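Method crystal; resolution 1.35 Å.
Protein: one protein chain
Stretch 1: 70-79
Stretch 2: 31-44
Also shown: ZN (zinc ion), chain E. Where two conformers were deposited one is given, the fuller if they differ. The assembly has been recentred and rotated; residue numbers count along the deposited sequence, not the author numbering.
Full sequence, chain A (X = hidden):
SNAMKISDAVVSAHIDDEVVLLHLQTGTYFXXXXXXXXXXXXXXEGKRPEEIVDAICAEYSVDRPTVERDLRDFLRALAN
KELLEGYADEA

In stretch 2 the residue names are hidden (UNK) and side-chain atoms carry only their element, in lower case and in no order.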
# COMPACT_ATOMS: atom_id res chain seq x y z
N ASP A 70 -5.51 -9.86 -4.03
CA ASP A 70 -4.45 -9.40 -3.14
C ASP A 70 -4.57 -7.91 -2.83
O ASP A 70 -4.33 -7.48 -1.69
CB ASP A 70 -3.07 -9.67 -3.73
CG ASP A 70 -2.71 -11.15 -3.72
OD1 ASP A 70 -3.47 -11.98 -3.17
OD2 ASP A 70 -1.64 -11.48 -4.27
N LEU A 71 -4.94 -7.12 -3.84
CA LEU A 71 -5.08 -5.69 -3.66
C LEU A 71 -6.20 -5.39 -2.68
O LEU A 71 -6.04 -4.56 -1.80
CB LEU A 71 -5.32 -4.95 -4.98
CG LEU A 71 -5.46 -3.43 -4.87
CD1 LEU A 71 -4.16 -2.80 -4.37
CD2 LEU A 71 -5.87 -2.83 -6.21
N ARG A 72 -7.34 -6.07 -2.81
CA ARG A 72 -8.44 -5.85 -1.87
C ARG A 72 -7.98 -6.05 -0.42
O ARG A 72 -8.25 -5.21 0.44
CB ARG A 72 -9.62 -6.76 -2.18
CG ARG A 72 -10.82 -6.48 -1.27
CD ARG A 72 -11.95 -7.51 -1.36
NE ARG A 72 -12.34 -7.83 -2.73
CZ ARG A 72 -13.21 -7.13 -3.46
NH1 ARG A 72 -13.80 -6.04 -2.98
NH2 ARG A 72 -13.50 -7.54 -4.70
N ASP A 73 -7.30 -7.16 -0.16
CA ASP A 73 -6.84 -7.45 1.21
C ASP A 73 -5.80 -6.43 1.69
O ASP A 73 -5.81 -6.03 2.85
CB ASP A 73 -6.25 -8.87 1.31
CG ASP A 73 -7.32 -9.95 1.35
OD1 ASP A 73 -8.47 -9.68 1.77
OD2 ASP A 73 -7.01 -11.10 0.97
N PHE A 74 -4.91 -6.01 0.79
CA PHE A 74 -3.88 -5.06 1.15
C PHE A 74 -4.49 -3.69 1.47
O PHE A 74 -4.16 -3.08 2.49
CB PHE A 74 -2.87 -4.96 0.02
CG PHE A 74 -1.72 -4.04 0.30
CD1 PHE A 74 -0.77 -4.36 1.27
CD2 PHE A 74 -1.57 -2.87 -0.43
CE1 PHE A 74 0.30 -3.51 1.51
CE2 PHE A 74 -0.50 -2.03 -0.20
CZ PHE A 74 0.43 -2.34 0.77
N LEU A 75 -5.40 -3.23 0.61
CA LEU A 75 -6.07 -1.96 0.88
C LEU A 75 -6.87 -2.01 2.19
O LEU A 75 -6.89 -1.06 2.96
CB LEU A 75 -6.97 -1.55 -0.28
CG LEU A 75 -6.29 -1.29 -1.62
CD1 LEU A 75 -7.34 -0.85 -2.63
CD2 LEU A 75 -5.20 -0.24 -1.50
N ARG A 76 -7.53 -3.14 2.45
CA ARG A 76 -8.25 -3.31 3.70
C ARG A 76 -7.30 -3.25 4.90
O ARG A 76 -7.65 -2.67 5.92
CB ARG A 76 -8.99 -4.64 3.72
CG ARG A 76 -10.21 -4.69 2.81
CD ARG A 76 -10.84 -6.08 2.80
NE ARG A 76 -11.18 -6.54 4.14
CZ ARG A 76 -12.23 -6.11 4.84
NH1 ARG A 76 -13.06 -5.21 4.33
NH2 ARG A 76 -12.44 -6.59 6.06
N ALA A 77 -6.10 -3.80 4.76
CA ALA A 77 -5.13 -3.77 5.85
C ALA A 77 -4.68 -2.34 6.10
O ALA A 77 -4.57 -1.91 7.25
CB ALA A 77 -3.94 -4.69 5.56
N LEU A 78 -4.44 -1.59 5.02
CA LEU A 78 -4.08 -0.19 5.16
C LEU A 78 -5.20 0.60 5.83
O LEU A 78 -4.95 1.41 6.73
CB LEU A 78 -3.73 0.44 3.81
CG LEU A 78 -2.54 -0.15 3.04
CD1 LEU A 78 -2.45 0.53 1.69
CD2 LEU A 78 -1.24 0.00 3.82
N ALA A 79 -6.43 0.36 5.41
CA ALA A 79 -7.58 1.07 5.98
C ALA A 79 -7.76 0.76 7.47
O ALA A 79 -8.05 1.65 8.28
CB ALA A 79 -8.83 0.72 5.20
N UNK A 31 6.28 -1.12 7.58
CA UNK A 31 7.15 -1.31 6.44
C UNK A 31 6.41 -1.95 5.28
O UNK A 31 5.54 -2.80 5.48
N UNK A 32 6.76 -1.51 4.08
CA UNK A 32 6.30 -2.11 2.84
C UNK A 32 7.50 -2.45 1.99
O UNK A 32 8.53 -1.78 2.05
c UNK A 32 5.41 -1.14 2.07
c UNK A 32 3.48 0.43 1.89
c UNK A 32 4.13 -0.64 2.74
c UNK A 32 3.18 -1.80 2.97
N UNK A 33 7.36 -3.50 1.20
CA UNK A 33 8.41 -3.90 0.27
C UNK A 33 7.80 -4.32 -1.06
O UNK A 33 6.60 -4.53 -1.15
o UNK A 33 7.26 -6.30 1.17
o UNK A 33 9.15 -7.40 1.10
c UNK A 33 8.50 -6.33 1.05
c UNK A 33 9.27 -5.03 0.87
N UNK A 34 8.64 -4.40 -2.09
CA UNK A 34 8.26 -4.95 -3.39
C UNK A 34 6.91 -4.44 -3.90
O UNK A 34 6.76 -3.24 -4.14
c UNK A 34 8.30 -6.48 -3.34
N UNK A 35 5.94 -5.34 -4.06
CA UNK A 35 4.64 -4.98 -4.62
C UNK A 35 3.87 -4.02 -3.70
O UNK A 35 3.24 -3.09 -4.18
c UNK A 35 2.44 -5.81 -5.56
c UNK A 35 3.79 -6.22 -4.98
c UNK A 35 4.52 -7.13 -5.96
N UNK A 36 3.93 -4.25 -2.39
CA UNK A 36 3.29 -3.34 -1.43
C UNK A 36 3.79 -1.91 -1.56
O UNK A 36 3.00 -0.95 -1.54
N UNK A 37 5.11 -1.77 -1.70
CA UNK A 37 5.73 -0.47 -1.90
C UNK A 37 5.29 0.16 -3.21
O UNK A 37 5.03 1.36 -3.27
o UNK A 37 7.69 -0.92 -0.58
c UNK A 37 7.25 -0.59 -1.87
N UNK A 38 5.19 -0.65 -4.26
CA UNK A 38 4.73 -0.15 -5.55
C UNK A 38 3.28 0.34 -5.48
O UNK A 38 2.96 1.41 -6.00
c UNK A 38 5.41 0.39 -8.59
n UNK A 38 4.94 3.09 -9.41
c UNK A 38 4.90 -1.20 -6.66
n UNK A 38 4.28 2.35 -11.48
c UNK A 38 4.49 -0.69 -8.04
n UNK A 38 4.94 0.83 -9.90
c UNK A 38 4.71 2.09 -10.26
N UNK A 39 2.42 -0.46 -4.86
CA UNK A 39 1.03 -0.04 -4.64
C UNK A 39 0.98 1.27 -3.86
O UNK A 39 0.24 2.18 -4.23
c UNK A 39 -0.37 -3.61 -4.22
c UNK A 39 0.06 -2.33 -4.91
c UNK A 39 -1.16 -0.59 -3.54
c UNK A 39 0.20 -1.14 -3.96
N UNK A 40 1.78 1.39 -2.80
CA UNK A 40 1.79 2.63 -2.03
C UNK A 40 2.18 3.83 -2.90
O UNK A 40 1.54 4.88 -2.85
c UNK A 40 2.66 3.68 0.07
c UNK A 40 -0.24 3.84 2.55
c UNK A 40 1.23 5.76 2.69
c UNK A 40 1.65 3.95 1.06
c UNK A 40 3.52 4.74 0.10
c UNK A 40 0.12 5.08 3.12
c UNK A 40 1.99 5.19 1.66
c UNK A 40 2.73 2.49 -0.84
n UNK A 40 3.12 5.65 1.05
c UNK A 40 0.52 3.27 1.52
N UNK A 41 3.21 3.65 -3.72
CA UNK A 41 3.64 4.72 -4.61
C UNK A 41 2.53 5.16 -5.57
O UNK A 41 2.37 6.36 -5.84
c UNK A 41 4.89 4.31 -5.38
o UNK A 41 5.98 4.14 -4.50
N UNK A 42 1.76 4.19 -6.07
CA UNK A 42 0.63 4.50 -6.94
C UNK A 42 -0.49 5.22 -6.19
O UNK A 42 -1.11 6.14 -6.71
c UNK A 42 1.01 3.31 -9.97
c UNK A 42 0.12 3.22 -7.62
c UNK A 42 1.08 2.59 -8.63
c UNK A 42 0.83 1.10 -8.80
N UNK A 43 -0.75 4.79 -4.95
CA UNK A 43 -1.71 5.51 -4.10
C UNK A 43 -1.26 6.96 -3.86
O UNK A 43 -2.08 7.88 -3.87
c UNK A 43 -2.50 2.76 -1.48
c UNK A 43 -4.16 3.67 -3.13
c UNK A 43 -2.68 3.48 -2.81
c UNK A 43 -1.91 4.80 -2.76
N UNK A 44 0.04 7.15 -3.65
CA UNK A 44 0.59 8.50 -3.47
C UNK A 44 0.29 9.40 -4.66
O UNK A 44 0.11 10.62 -4.50
c UNK A 44 3.92 7.78 -1.57
o UNK A 44 4.64 7.20 -2.41
o UNK A 44 4.36 8.25 -0.51
c UNK A 44 2.43 7.88 -1.83
c UNK A 44 2.09 8.43 -3.20
ZN ZN E . 6.52 7.73 -2.35
O HOH W 1 6.70 7.68 -4.29

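Position 31 carries no side-chain atoms and sits in the strand that enters the stretch, out of reach of stretch 1; it is Gly31. At position 32 four carbons fork at the second, and one branch end lies 3.6 Å from Phe74 CZ, near the plane of the ring and at its edge. A side chain of this shape is leucine, and the atom touching the ring is CD2 of Leu32.

Position 33 has two carbons, the second bearing two oxygens, and stays clear of stretch 1. This is Asp33, given in one of its two deposited conformers. A lone carbon at position 34 marks Ala34, whose phi is 45°. Position 35 has one carbon carrying two more, the beta-branched pattern of Val35; it is buried but makes no contact with stretch 1.

Position 36 has no side-chain atoms, and its backbone O lies 3.7 Å from Phe74 CZ; it is Gly36. The backbones come close here, with 7.8 Å between the CA atoms of Gly36 and Phe74. An ideal CB would sit 3.5 Å from Phe74 CZ and could be accommodated, so the glycine is not demanded by this contact. Position 37 shows one carbon and then one oxygen, on a CB that points away from stretch 1; this is Ser37, also modelled in two conformers. The chain at position 38 runs through three carbons and a nitrogen to a carbon carrying two more nitrogens. That guanidinium group identifies Arg38, which is out of reach of stretch 1.

Position 39 has four carbons forked at the first, one arm being two carbons long. Its CB points toward stretch 1, and its short arm meets both Leu71 and Phe74. The residue is Ile39, with CG2 3.8 Å from Leu71 CD1 and 3.7 Å from Phe74 CE2. At position 40 one carbon leads to fused five- and six-membered rings holding eight carbons and one nitrogen. The CA-to-CB bond points sideways, but the ring edge comes within reach of Leu78. This is Trp40, with CE3 4.0 Å from Leu78 CD1.

Position 41, one carbon and one oxygen, is Ser41, remote from stretch 1. Position 42 has four carbons forked at the second; it is Leu42, buried yet out of reach. Position 43 has the same four-carbon fork; its CA-to-CB bond points toward stretch 1, and a branch end meets Leu75 and Leu78. It is Leu43, whose CD1 lies 3.9 Å from Leu78 CD1 and 4.0 Å from Leu75 CD2. Position 44 ends its three carbons in two oxygens, one of them on the zinc: Glu44, with OE1 1.9 Å from ZN.

The two helices cross at -70°, without a hydrogen bond between the stretches. The contact is mainly apolar side-chain packing, joined by the Gly36 carbonyl against the Phe74 ring. Phe74 gives the largest covered area, its ring edge meeting Leu32 and Ile39. Further along, Leu75 and Leu78 pack against Leu43, while Leu78 also reaches Trp40. Together the stretches bury 335 Å².

Stretch 2, residues 31-44: GLDAVGSRIWSLLE
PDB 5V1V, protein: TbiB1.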